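Local coordinates for peptide-binding protein (Photobacterium damsela subsp. piscicida, PDB 6SQX) that cleaves the peptidoglycan of potentially competing bacteria as a secreted NlpC/P60 endopeptidase, probably by a cysteine-peptidase mechanism, at residues 28-34 with 438-444; 45-49 with 378-382; 55-59 with 473-477; 66-70 with 139-144. All blocks are in the same frame, centred on the assembly; numbering follows the deposited sequence. Where two conformers were deposited one is given.

Contacts far apart in sequence show how chemistry follows place in a multidomain fold. Contacts 1 and 2 both hold the loop between strand 23-25 and helix 50-64, the first by pairing a side-chain amide with an edge strand, the second by purely apolar packing in a more buried position. Contact 3 fixes the helix that follows to the last modelled residues and touches contact 2, where Met-381 O lies 2.9 Å from Leu-473 N, a probable hydrogen bond. Contact 4 stands apart, across the chain's centre from contact 1 and about 41 Å from it between centres; there a salt bridge near the surface and bridging waters flank a buried tryptophan.

Contact 1 (28-34 with 438-444); sequences IEITQDA and LITPIGI. With EDO (1,2-ethanediol), chain O; EDO (1,2-ethanediol), chain K; EDO (1,2-ethanediol), chain R.
The carboxamide of Gln-32 pairs with both backbone polar groups of Ile-439: Ile-439 N donates to Gln-32 OE1 (2.9 Å) and Gln-32 NE2 to Ile-439 O (2.8 Å), so one side chain imitates a neighbouring strand. The m,m rotamer also lets Gln-32 NE2 reach Ile-30 O (2.9 Å), and Gln-32 itself centres an inverse gamma turn in an otherwise irregular segment. One water joins Glu-29 N to Ile-439 O, at 3.0 Å from each; another joins Glu-29 OE1 (2.6 Å) to Gly-443 O (2.8 Å), while Tyr-405 also bonds this carboxylate. CA atoms approach at Ile-30 and Thr-440 (6.4 Å) and at Gln-32 and Ile-439 (6.0 Å). Ile-30, chi1 p, rests its CD1 on Ile-439 CG2 (4.0 Å) and Pro-441 CD (3.9 Å), and Ile-28 CD1 meets Leu-438 CD2 (4.0 Å). Strand 438-441 is outermost in a six-stranded antiparallel sheet; strand 408-415 pairs with its other edge, and Ala-34 packs against helix 298-308.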
loop_
_atom_site.group_PDB
_atom_site.type_symbol
_atom_site.label_atom_id
_atom_site.label_comp_id
_atom_site.label_asym_id
_atom_site.label_seq_id
_atom_site.Cartn_x
_atom_site.Cartn_y
_atom_site.Cartn_z
ATOM N N ILE A 28 17.800 9.619 -11.895
ATOM C CA ILE A 28 17.759 9.705 -10.439
ATOM C C ILE A 28 18.522 10.951 -10.012
ATOM O O ILE A 28 19.583 11.267 -10.569
ATOM C CB ILE A 28 18.387 8.443 -9.824
ATOM C CG1 ILE A 28 17.583 7.213 -10.246
ATOM C CG2 ILE A 28 18.427 8.537 -8.292
ATOM C CD1 ILE A 28 18.148 5.872 -9.697
ATOM N N GLU A 29 17.989 11.698 -9.043
ATOM C CA GLU A 29 18.529 13.023 -8.731
ATOM C C GLU A 29 19.451 13.050 -7.526
ATOM O O GLU A 29 20.532 13.651 -7.585
ATOM C CB GLU A 29 17.386 14.011 -8.482
ATOM C CG GLU A 29 16.531 14.250 -9.726
ATOM C CD GLU A 29 15.473 15.281 -9.507
ATOM O OE1 GLU A 29 15.768 16.496 -9.578
ATOM O OE2 GLU A 29 14.336 14.874 -9.208
ATOM N N ILE A 30 19.065 12.424 -6.426
ATOM C CA ILE A 30 19.800 12.538 -5.174
ATOM C C ILE A 30 20.251 11.161 -4.673
ATOM O O ILE A 30 19.888 10.117 -5.215
ATOM C CB ILE A 30 19.031 13.334 -4.103
ATOM C CG1 ILE A 30 17.687 12.676 -3.785
ATOM C CG2 ILE A 30 18.863 14.758 -4.585
ATOM C CD1 ILE A 30 16.921 13.427 -2.699
ATOM N N THR A 31 21.067 11.182 -3.623
ATOM C CA THR A 31 21.693 9.950 -3.150
ATOM C C THR A 31 20.648 8.972 -2.618
ATOM O O THR A 31 19.829 9.338 -1.766
ATOM C CB THR A 31 22.681 10.304 -2.040
ATOM O OG1 THR A 31 23.696 11.155 -2.577
ATOM C CG2 THR A 31 23.371 9.075 -1.478
ATOM N N GLN A 32 20.720 7.720 -3.075
ATOM C CA GLN A 32 19.747 6.681 -2.682
ATOM C C GLN A 32 20.257 5.913 -1.454
ATOM O O GLN A 32 20.606 4.719 -1.503
ATOM C CB GLN A 32 19.435 5.768 -3.857
ATOM C CG GLN A 32 18.791 6.525 -5.000
ATOM C CD GLN A 32 17.537 7.286 -4.514
ATOM O OE1 GLN A 32 16.660 6.679 -3.891
ATOM N NE2 GLN A 32 17.479 8.591 -4.758
ATOM N N ASP A 33 20.280 6.617 -0.318
ATOM C CA ASP A 33 20.667 5.996 0.945
ATOM C C ASP A 33 20.067 6.854 2.051
ATOM O O ASP A 33 20.442 8.020 2.193
ATOM C CB ASP A 33 22.190 5.949 1.048
ATOM C CG ASP A 33 22.682 5.284 2.339
ATOM O OD1 ASP A 33 21.889 4.984 3.266
ATOM O OD2 ASP A 33 23.899 5.011 2.460
ATOM N N ALA A 34 19.115 6.294 2.803
ATOM C CA ALA A 34 18.440 7.078 3.818
ATOM C C ALA A 34 19.421 7.620 4.845
ATOM O O ALA A 34 19.148 8.645 5.481
ATOM C CB ALA A 34 17.375 6.225 4.524
ATOM N N LEU A 438 12.018 5.605 -4.631
ATOM C CA LEU A 438 13.239 6.393 -4.489
ATOM C C LEU A 438 13.101 7.385 -3.355
ATOM O O LEU A 438 11.981 7.723 -2.928
ATOM C CB LEU A 438 13.530 7.239 -5.730
ATOM C CG LEU A 438 13.892 6.529 -7.025
ATOM C CD1 LEU A 438 14.009 7.607 -8.097
ATOM C CD2 LEU A 438 15.217 5.744 -6.906
ATOM N N ILE A 439 14.237 7.891 -2.886
ATOM C CA ILE A 439 14.255 9.162 -2.151
ATOM C C ILE A 439 14.395 10.279 -3.179
ATOM O O ILE A 439 15.290 10.220 -4.022
ATOM C CB ILE A 439 15.402 9.218 -1.132
ATOM C CG1 ILE A 439 15.285 8.054 -0.140
ATOM C CG2 ILE A 439 15.409 10.575 -0.385
ATOM C CD1 ILE A 439 16.573 7.824 0.634
ATOM N N THR A 440 13.476 11.247 -3.199
ATOM C CA THR A 440 13.506 12.278 -4.224
ATOM C C THR A 440 13.311 13.654 -3.599
ATOM O O THR A 440 12.758 13.777 -2.501
ATOM C CB THR A 440 12.393 12.079 -5.268
ATOM O OG1 THR A 440 11.123 12.336 -4.640
ATOM C CG2 THR A 440 12.355 10.703 -5.827
ATOM N N PRO A 441 13.700 14.722 -4.301
ATOM C CA PRO A 441 13.169 16.054 -3.956
ATOM C C PRO A 441 11.649 15.993 -3.962
ATOM O O PRO A 441 11.050 15.205 -4.684
ATOM C CB PRO A 441 13.672 16.945 -5.101
ATOM C CG PRO A 441 14.958 16.220 -5.593
ATOM C CD PRO A 441 14.546 14.756 -5.514
ATOM N N ILE A 442 11.026 16.881 -3.188
ATOM C CA ILE A 442 9.576 17.046 -3.299
ATOM C C ILE A 442 9.203 17.370 -4.742
ATOM O O ILE A 442 8.250 16.801 -5.307
ATOM C CB ILE A 442 9.093 18.162 -2.343
ATOM C CG1 ILE A 442 9.283 17.747 -0.878
ATOM C CG2 ILE A 442 7.661 18.556 -2.641
ATOM C CD1 ILE A 442 8.315 16.682 -0.395
ATOM N N GLY A 443 9.933 18.328 -5.345
ATOM C CA GLY A 443 9.719 18.723 -6.727
ATOM C C GLY A 443 10.411 17.743 -7.665
ATOM O O GLY A 443 11.438 18.083 -8.298
ATOM N N ILE A 444 9.874 16.515 -7.744
ATOM C CA ILE A 444 10.510 15.483 -8.570
ATOM C C ILE A 444 10.736 16.023 -9.971
ATOM O O ILE A 444 9.797 16.456 -10.643
ATOM C CB ILE A 444 9.632 14.218 -8.668
ATOM C CG1 ILE A 444 9.324 13.624 -7.303
ATOM C CG2 ILE A 444 10.344 13.174 -9.569
ATOM C CD1 ILE A 444 8.280 12.510 -7.387
HETATM C C1 EDO O . 21.988 15.449 -1.846
HETATM O O1 EDO O . 22.266 15.855 -0.511
HETATM C C2 EDO O . 22.040 13.941 -1.942
HETATM O O2 EDO O . 22.516 13.656 -3.220
HETATM C C1 EDO K . 21.871 13.414 -11.066
HETATM O O1 EDO K . 21.996 14.304 -9.946
HETATM C C2 EDO K . 21.072 14.135 -12.144
HETATM O O2 EDO K . 21.661 15.430 -12.340
HETATM C C1 EDO R . 23.038 10.104 -6.990
HETATM O O1 EDO R . 22.365 8.946 -7.496
HETATM C C2 EDO R . 22.862 11.178 -8.049
HETATM O O2 EDO R . 22.645 10.518 -9.303
HETATM O O HOH W 1 16.104 11.321 -6.688
HETATM O O HOH W 2 14.229 18.436 -8.746
#

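Contact 2 (45-49 with 378-382)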
loop_
_atom_site.group_PDB
_atom_site.type_symbol
_atom_site.label_atom_id
_atom_site.label_comp_id
_atom_site.label_asym_id
_atom_site.label_seq_id
_atom_site.Cartn_x
_atom_site.Cartn_y
_atom_site.Cartn_z
ATOM N N LYS A 45 19.148 7.392 17.998
ATOM C CA LYS A 45 17.895 7.788 18.630
ATOM C C LYS A 45 16.695 7.080 18.006
ATOM O O LYS A 45 16.749 6.556 16.886
ATOM C CB LYS A 45 17.680 9.301 18.533
ATOM C CG LYS A 45 18.719 10.160 19.278
ATOM C CD LYS A 45 18.410 11.622 19.036
ATOM C CE LYS A 45 19.500 12.548 19.541
ATOM N NZ LYS A 45 19.341 13.904 18.948
ATOM N N ASN A 46 15.595 7.085 18.756
ATOM C CA ASN A 46 14.300 6.687 18.228
ATOM C C ASN A 46 13.551 7.910 17.717
ATOM O O ASN A 46 13.660 9.009 18.269
ATOM C CB ASN A 46 13.467 5.975 19.294
ATOM C CG ASN A 46 14.030 4.622 19.661
ATOM O OD1 ASN A 46 14.646 3.954 18.839
ATOM N ND2 ASN A 46 13.841 4.222 20.916
ATOM N N ILE A 47 12.770 7.701 16.657
ATOM C CA ILE A 47 12.074 8.813 16.008
ATOM C C ILE A 47 10.920 9.314 16.873
ATOM O O ILE A 47 10.626 10.515 16.903
ATOM C CB ILE A 47 11.607 8.414 14.595
ATOM C CG1 ILE A 47 12.792 7.881 13.800
ATOM C CG2 ILE A 47 10.943 9.575 13.880
ATOM C CD1 ILE A 47 12.494 7.552 12.357
ATOM N N ILE A 48 10.229 8.411 17.570
ATOM C CA ILE A 48 9.210 8.829 18.523
ATOM C C ILE A 48 9.444 8.080 19.823
ATOM O O ILE A 48 10.085 7.026 19.853
ATOM C CB ILE A 48 7.755 8.654 18.019
ATOM C CG1 ILE A 48 7.422 7.178 17.782
ATOM C CG2 ILE A 48 7.492 9.500 16.751
ATOM C CD1 ILE A 48 7.825 6.679 16.418
ATOM N N ASP A 49 8.912 8.637 20.905
ATOM C CA ASP A 49 9.214 8.143 22.239
ATOM C C ASP A 49 8.365 6.920 22.595
ATOM O O ASP A 49 7.487 6.483 21.840
ATOM C CB ASP A 49 9.115 9.267 23.267
ATOM C CG ASP A 49 7.709 9.863 23.385
ATOM O OD1 ASP A 49 6.709 9.217 23.007
ATOM O OD2 ASP A 49 7.607 11.006 23.879
ATOM N N ILE A 378 7.672 16.963 10.848
ATOM C CA ILE A 378 8.609 16.037 11.477
ATOM C C ILE A 378 9.151 15.081 10.423
ATOM O O ILE A 378 8.388 14.259 9.890
ATOM C CB ILE A 378 7.939 15.236 12.601
ATOM C CG1 ILE A 378 7.356 16.181 13.656
ATOM C CG2 ILE A 378 8.931 14.239 13.191
ATOM C CD1 ILE A 378 6.845 15.474 14.918
ATOM N N PRO A 379 10.441 15.143 10.098
ATOM C CA PRO A 379 11.013 14.175 9.150
ATOM C C PRO A 379 10.753 12.755 9.614
ATOM O O PRO A 379 10.858 12.440 10.806
ATOM C CB PRO A 379 12.517 14.498 9.168
ATOM C CG PRO A 379 12.564 15.984 9.524
ATOM C CD PRO A 379 11.421 16.163 10.522
ATOM N N PHE A 380 10.373 11.912 8.658
ATOM C CA PHE A 380 10.060 10.500 8.842
ATOM C C PHE A 380 8.701 10.268 9.480
ATOM O O PHE A 380 8.308 9.092 9.633
ATOM C CB PHE A 380 11.142 9.705 9.598
ATOM C CG PHE A 380 12.487 9.712 8.902
ATOM C CD1 PHE A 380 12.821 8.739 7.950
ATOM C CD2 PHE A 380 13.422 10.686 9.191
ATOM C CE1 PHE A 380 14.054 8.759 7.300
ATOM C CE2 PHE A 380 14.657 10.708 8.549
ATOM C CZ PHE A 380 14.977 9.736 7.610
ATOM N N MET A 381 7.949 11.334 9.825
ATOM C CA MET A 381 6.667 11.188 10.500
ATOM C C MET A 381 5.600 12.095 9.904
ATOM O O MET A 381 4.588 12.347 10.571
ATOM C CB MET A 381 6.828 11.437 12.018
ATOM C CG MET A 381 7.510 10.287 12.723
ATOM S SD MET A 381 6.481 8.783 12.753
ATOM C CE MET A 381 7.761 7.551 12.884
ATOM N N THR A 382 5.801 12.619 8.701
ATOM C CA THR A 382 4.829 13.499 8.060
ATOM C C THR A 382 4.608 13.018 6.649
ATOM O O THR A 382 5.577 12.772 5.934
ATOM C CB THR A 382 5.386 14.924 7.990
ATOM O OG1 THR A 382 5.797 15.338 9.301
ATOM C CG2 THR A 382 4.322 15.897 7.458
#
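This is a small, buried hydrophobic contact between two connecting segments, one running into helix 50-64 and the other into strand 382-387 of the sheet in the NlpC/P60 region. It illustrates how a tight turn can present apolar side chains to a loop from a distant part of the sequence. Residues 378-381 form a type II beta turn, closed by Met-381 N to Ile-378 O at 3.0 Å. Pro-379 takes the second position, and Phe-380 the third with a positive phi of 76°, a place where glycine is the common choice. Thr-382 OG1 donates to the same carbonyl, Ile-378 O, at 2.9 Å. On the turn, Phe-380 and Met-381 both direct their CA-to-CB bonds toward the loop. Ile-47 answers with CD1 against Phe-380 CB (3.8 Å) and CG2 against Met-381 CG (3.7 Å), while Ile-48 CD1 touches Met-381 CE (3.6 Å). The CA atoms of Ile-47 and Phe-380 remain 7.6 Å apart, so side chains bridge the gap. Phe-301 of helix 298-308 packs on both Ile-47 and Met-381. Next in the chain, Asp-49 is the N-cap of helix 50-64, its OD1 also bonded to Thr-52. Since isoleucine, phenylalanine and methionine make the cross-contacts, cohesion here comes from shape fit and exclusion of water; backbone polar groups bond within the turn or to neighbours such as Pro-296 and Tyr-399, none across the two segments.

Contact 3 (55-59 with 473-477); sequences QMNEY and LTETP. With EDO (1,2-ethanediol), chain F.
Residues 55-59 form a regular stretch of alpha-helix, with Tyr-59 N bonded to Gln-55 O at 3.0 Å, inside a helix that spans 50-64. Residues 473-477 have no regular structure: Leu-473 and Thr-474 adopt turn-like angles (phi/psi -92/-16 and -65/-8), after which the chain extends through Glu-475 and Thr-476 (phi/psi -81/135). The backbones come closest at Met-56 and Thr-476, whose CA atoms are 5.9 Å apart. Met-56, in the extended m,t,t rotamer, runs along the tail, placing CE 3.5 Å from Leu-473 O and 3.8 Å from Thr-474 CA, with its CG 3.3 Å from Thr-476 OG1. The contact is an example of the end of the modelled chain laid against a helix: the tail leaves strand 467-472 of the six-stranded sheet, and Pro-477 is the last residue modelled. Tyr-59, with chi1 t, meets it there in a CH-pi interaction, Pro-477 CD lying 4.1 Å from the centroid of the Tyr-59 ring and 13° off its normal. Thr-476 CG2 packs on Tyr-59 CB at 3.5 Å. A 1,2-ethanediol, probably from the crystallisation liquor, sits beside them and shares a hydrogen bond between its O1 and Thr-476 OG1 (3.1 Å); Ala-350 also binds it.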
loop_
_atom_site.group_PDB
_atom_site.type_symbol
_atom_site.label_atom_id
_atom_site.label_comp_id
_atom_site.label_asym_id
_atom_site.label_seq_id
_atom_site.Cartn_x
_atom_site.Cartn_y
_atom_site.Cartn_z
ATOM N N GLN A 55 1.069 3.985 21.995
ATOM C CA GLN A 55 -0.259 4.351 21.514
ATOM C C GLN A 55 -0.440 3.952 20.056
ATOM O O GLN A 55 -1.503 3.442 19.663
ATOM C CB GLN A 55 -0.481 5.854 21.664
ATOM C CG GLN A 55 -0.260 6.403 23.078
ATOM C CD GLN A 55 -1.001 5.619 24.161
ATOM O OE1 GLN A 55 -2.223 5.454 24.097
ATOM N NE2 GLN A 55 -0.257 5.134 25.168
ATOM N N MET A 56 0.599 4.156 19.228
ATOM C CA MET A 56 0.505 3.760 17.828
ATOM C C MET A 56 0.352 2.246 17.694
ATOM O O MET A 56 -0.399 1.759 16.835
ATOM C CB MET A 56 1.762 4.217 17.063
ATOM C CG MET A 56 1.854 5.723 16.890
ATOM S SD MET A 56 3.449 6.143 16.222
ATOM C CE MET A 56 3.165 7.840 15.732
ATOM N N ASN A 57 1.090 1.484 18.515
ATOM C CA ASN A 57 1.022 0.027 18.413
ATOM C C ASN A 57 -0.349 -0.487 18.865
ATOM O O ASN A 57 -0.875 -1.437 18.280
ATOM C CB ASN A 57 2.102 -0.632 19.275
ATOM C CG ASN A 57 3.534 -0.456 18.762
ATOM O OD1 ASN A 57 4.471 -0.674 19.562
ATOM N ND2 ASN A 57 3.723 -0.094 17.471
ATOM N N GLU A 58 -0.944 0.130 19.901
ATOM C CA GLU A 58 -2.295 -0.262 20.305
ATOM C C GLU A 58 -3.294 0.012 19.187
ATOM O O GLU A 58 -4.168 -0.821 18.889
ATOM C CB GLU A 58 -2.687 0.468 21.588
ATOM C CG GLU A 58 -1.983 -0.116 22.800
ATOM C CD GLU A 58 -2.262 0.665 24.058
ATOM O OE1 GLU A 58 -3.228 1.473 24.037
ATOM O OE2 GLU A 58 -1.537 0.465 25.059
ATOM N N TYR A 59 -3.175 1.171 18.540
ATOM C CA TYR A 59 -4.061 1.460 17.421
ATOM C C TYR A 59 -3.861 0.444 16.309
ATOM O O TYR A 59 -4.830 -0.094 15.772
ATOM C CB TYR A 59 -3.848 2.891 16.922
ATOM C CG TYR A 59 -4.704 3.307 15.763
ATOM C CD1 TYR A 59 -6.080 3.425 15.898
ATOM C CD2 TYR A 59 -4.137 3.606 14.516
ATOM C CE1 TYR A 59 -6.872 3.831 14.837
ATOM C CE2 TYR A 59 -4.918 4.011 13.440
ATOM C CZ TYR A 59 -6.302 4.119 13.599
ATOM O OH TYR A 59 -7.080 4.518 12.539
ATOM N N LEU A 473 1.901 12.159 11.526
ATOM C CA LEU A 473 1.474 10.864 12.031
ATOM C C LEU A 473 1.513 10.778 13.550
ATOM O O LEU A 473 0.879 9.886 14.125
ATOM C CB LEU A 473 2.373 9.763 11.476
ATOM C CG LEU A 473 2.385 9.655 9.959
ATOM C CD1 LEU A 473 3.311 8.507 9.581
ATOM C CD2 LEU A 473 0.969 9.389 9.414
ATOM N N THR A 474 2.210 11.694 14.210
ATOM C CA THR A 474 2.509 11.577 15.632
ATOM C C THR A 474 1.273 11.631 16.516
ATOM O O THR A 474 1.386 11.376 17.724
ATOM C CB THR A 474 3.528 12.646 16.015
ATOM O OG1 THR A 474 3.122 13.908 15.462
ATOM C CG2 THR A 474 4.910 12.270 15.460
ATOM N N GLU A 475 0.106 11.932 15.952
ATOM C CA GLU A 475 -1.154 11.926 16.687
ATOM C C GLU A 475 -1.939 10.677 16.296
ATOM O O GLU A 475 -2.388 10.547 15.151
ATOM C CB GLU A 475 -1.946 13.199 16.394
ATOM C CG GLU A 475 -1.187 14.484 16.720
ATOM C CD GLU A 475 -0.614 14.489 18.137
ATOM O OE1 GLU A 475 0.575 14.853 18.298
ATOM O OE2 GLU A 475 -1.348 14.127 19.088
ATOM N N THR A 476 -2.094 9.758 17.242
ATOM C CA THR A 476 -2.874 8.553 16.979
ATOM C C THR A 476 -4.360 8.871 17.117
ATOM O O THR A 476 -4.753 9.554 18.071
ATOM C CB THR A 476 -2.478 7.436 17.952
ATOM O OG1 THR A 476 -1.174 6.947 17.614
ATOM C CG2 THR A 476 -3.465 6.283 17.890
ATOM N N PRO A 477 -5.212 8.414 16.179
ATOM C CA PRO A 477 -6.663 8.644 16.248
ATOM C C PRO A 477 -7.318 8.074 17.516
ATOM O O PRO A 477 -6.834 7.082 18.067
ATOM C CB PRO A 477 -7.190 7.921 15.000
ATOM C CG PRO A 477 -6.021 7.897 14.054
ATOM C CD PRO A 477 -4.815 7.731 14.931
HETATM C C1 EDO F . -0.395 6.914 14.004
HETATM O O1 EDO F . -1.101 5.872 14.687
HETATM C C2 EDO F . -0.782 6.938 12.537
HETATM O O2 EDO F . -2.099 7.489 12.365
#

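Contact 4 (66-70 with 139-144)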
loop_
_atom_site.group_PDB
_atom_site.type_symbol
_atom_site.label_atom_id
_atom_site.label_comp_id
_atom_site.label_asym_id
_atom_site.label_seq_id
_atom_site.Cartn_x
_atom_site.Cartn_y
_atom_site.Cartn_z
ATOM N N PHE A 66 -9.106 -6.110 13.338
ATOM C CA PHE A 66 -10.523 -5.750 13.356
ATOM C C PHE A 66 -11.389 -6.852 12.771
ATOM O O PHE A 66 -12.514 -7.081 13.248
ATOM C CB PHE A 66 -10.709 -4.472 12.544
ATOM C CG PHE A 66 -12.125 -4.006 12.493
ATOM C CD1 PHE A 66 -12.748 -3.489 13.623
ATOM C CD2 PHE A 66 -12.834 -4.059 11.305
ATOM C CE1 PHE A 66 -14.074 -3.026 13.549
ATOM C CE2 PHE A 66 -14.156 -3.592 11.217
ATOM C CZ PHE A 66 -14.766 -3.093 12.361
ATOM N N GLN A 67 -10.913 -7.557 11.741
ATOM C CA GLN A 67 -11.763 -8.591 11.140
ATOM C C GLN A 67 -11.967 -9.787 12.056
ATOM O O GLN A 67 -12.820 -10.627 11.768
ATOM C CB GLN A 67 -11.194 -9.076 9.793
ATOM C CG GLN A 67 -11.025 -7.965 8.767
ATOM C CD GLN A 67 -12.299 -7.209 8.456
ATOM O OE1 GLN A 67 -13.418 -7.693 8.658
ATOM N NE2 GLN A 67 -12.124 -6.036 7.904
ATOM N N TRP A 68 -11.165 -9.917 13.109
ATOM C CA TRP A 68 -11.329 -10.986 14.080
ATOM C C TRP A 68 -12.109 -10.513 15.285
ATOM O O TRP A 68 -12.307 -11.282 16.234
ATOM C CB TRP A 68 -9.965 -11.543 14.509
ATOM C CG TRP A 68 -9.269 -12.367 13.491
ATOM C CD1 TRP A 68 -9.709 -12.687 12.227
ATOM C CD2 TRP A 68 -7.956 -12.944 13.615
ATOM N NE1 TRP A 68 -8.757 -13.474 11.575
ATOM C CE2 TRP A 68 -7.684 -13.635 12.410
ATOM C CE3 TRP A 68 -7.001 -12.966 14.640
ATOM C CZ2 TRP A 68 -6.481 -14.325 12.200
ATOM C CZ3 TRP A 68 -5.820 -13.673 14.431
ATOM C CH2 TRP A 68 -5.563 -14.321 13.217
ATOM N N SER A 69 -12.621 -9.282 15.233
ATOM C CA SER A 69 -13.289 -8.693 16.386
ATOM C C SER A 69 -14.799 -8.887 16.327
ATOM O O SER A 69 -15.385 -9.150 15.285
ATOM C CB SER A 69 -12.961 -7.202 16.510
ATOM O OG SER A 69 -13.771 -6.402 15.668
ATOM N N ASP A 70 -15.426 -8.747 17.485
ATOM C CA ASP A 70 -16.866 -8.909 17.516
ATOM C C ASP A 70 -17.575 -7.775 16.790
ATOM O O ASP A 70 -18.756 -7.924 16.460
ATOM C CB ASP A 70 -17.361 -9.000 18.969
ATOM C CG ASP A 70 -17.019 -10.328 19.630
ATOM O OD1 ASP A 70 -16.583 -11.255 18.898
ATOM O OD2 ASP A 70 -17.211 -10.447 20.872
ATOM N N HIS A 139 -18.803 -17.013 14.427
ATOM C CA HIS A 139 -17.687 -16.280 13.821
ATOM C C HIS A 139 -16.832 -17.154 12.907
ATOM O O HIS A 139 -15.635 -16.898 12.731
ATOM C CB HIS A 139 -16.831 -15.590 14.889
ATOM C CG HIS A 139 -17.611 -14.686 15.791
ATOM N ND1 HIS A 139 -18.140 -13.486 15.363
ATOM C CD2 HIS A 139 -17.943 -14.800 17.098
ATOM C CE1 HIS A 139 -18.783 -12.909 16.366
ATOM N NE2 HIS A 139 -18.681 -13.686 17.428
ATOM N N SER A 140 -17.431 -18.133 12.242
ATOM C CA SER A 140 -16.656 -19.046 11.404
ATOM C C SER A 140 -16.088 -18.398 10.147
ATOM O O SER A 140 -15.237 -19.012 9.493
ATOM C CB SER A 140 -17.497 -20.267 11.013
ATOM O OG SER A 140 -18.645 -19.910 10.237
ATOM N N CYS A 141 -16.519 -17.199 9.795
ATOM C CA CYS A 141 -16.007 -16.527 8.603
ATOM C C CYS A 141 -14.737 -15.734 8.884
ATOM O O CYS A 141 -14.189 -15.135 7.954
ATOM C CB CYS A 141 -17.093 -15.642 7.950
ATOM S SG CYS A 141 -17.629 -14.221 8.951
ATOM N N ARG A 142 -14.278 -15.682 10.133
ATOM C CA ARG A 142 -12.942 -15.148 10.372
ATOM C C ARG A 142 -11.923 -16.012 9.659
ATOM O O ARG A 142 -12.064 -17.234 9.593
ATOM C CB ARG A 142 -12.645 -15.150 11.871
ATOM C CG ARG A 142 -13.560 -14.173 12.636
ATOM C CD ARG A 142 -13.393 -14.210 14.156
ATOM N NE ARG A 142 -14.248 -13.181 14.736
ATOM C CZ ARG A 142 -14.629 -13.135 16.006
ATOM N NH1 ARG A 142 -14.259 -14.082 16.872
ATOM N NH2 ARG A 142 -15.396 -12.122 16.404
ATOM N N GLY A 143 -10.895 -15.357 9.111
ATOM C CA GLY A 143 -9.924 -16.091 8.324
ATOM C C GLY A 143 -8.549 -15.467 8.290
ATOM O O GLY A 143 -8.249 -14.510 9.019
ATOM N N ILE A 144 -7.692 -16.027 7.438
ATOM C CA ILE A 144 -6.306 -15.584 7.333
ATOM C C ILE A 144 -5.819 -15.826 5.910
ATOM O O ILE A 144 -6.237 -16.779 5.243
ATOM C CB ILE A 144 -5.446 -16.290 8.417
ATOM C CG1 ILE A 144 -4.120 -15.549 8.654
ATOM C CG2 ILE A 144 -5.191 -17.767 8.093
ATOM C CD1 ILE A 144 -3.436 -15.970 9.939
HETATM O O HOH W 3 -15.149 -10.937 13.166
HETATM O O HOH W 4 -15.404 -13.769 19.511
#
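His-139 opens a type I beta turn that Arg-142 N closes on His-139 O at 3.2 Å, and its ring places NE2 3.5 Å from Asp-70 OD1. Further round the turn, Cys-141 is joined by a disulfide to Cys-136 just before the strand begins. Arg-142 then carries most of the polar work. Its extended side chain reaches the 66-70 segment, where NH2 forms a salt bridge with Asp-70 OD1 (2.9 Å) and a weak hydrogen bond to Ser-69 O (3.2 Å). One water links Arg-142 NE to the carbonyls of Gln-67 and Ser-69; a second joins Arg-142 NH1 to Asp-70 OD1. The guanidinium lies with one face over Trp-68 O, and Arg-142 CB meets Trp-68 CD1 at 3.8 Å. Gly-143 contributes its carbonyl, with Trp-68 NE1 donating to Gly-143 O at 2.8 Å, a buried indole nitrogen thus satisfied by a strand backbone. Ile-144 finishes the contact, its CD1 4.1 Å from Trp-68 CZ2 at the ring's edge. Strand 142-145 lies between strands 186-192 and 215-217 in a five-stranded antiparallel sheet, consistent with the SH3-type region, and helix 220-226 covers the tryptophan, with Trp-226 set edge-to-face to Trp-68.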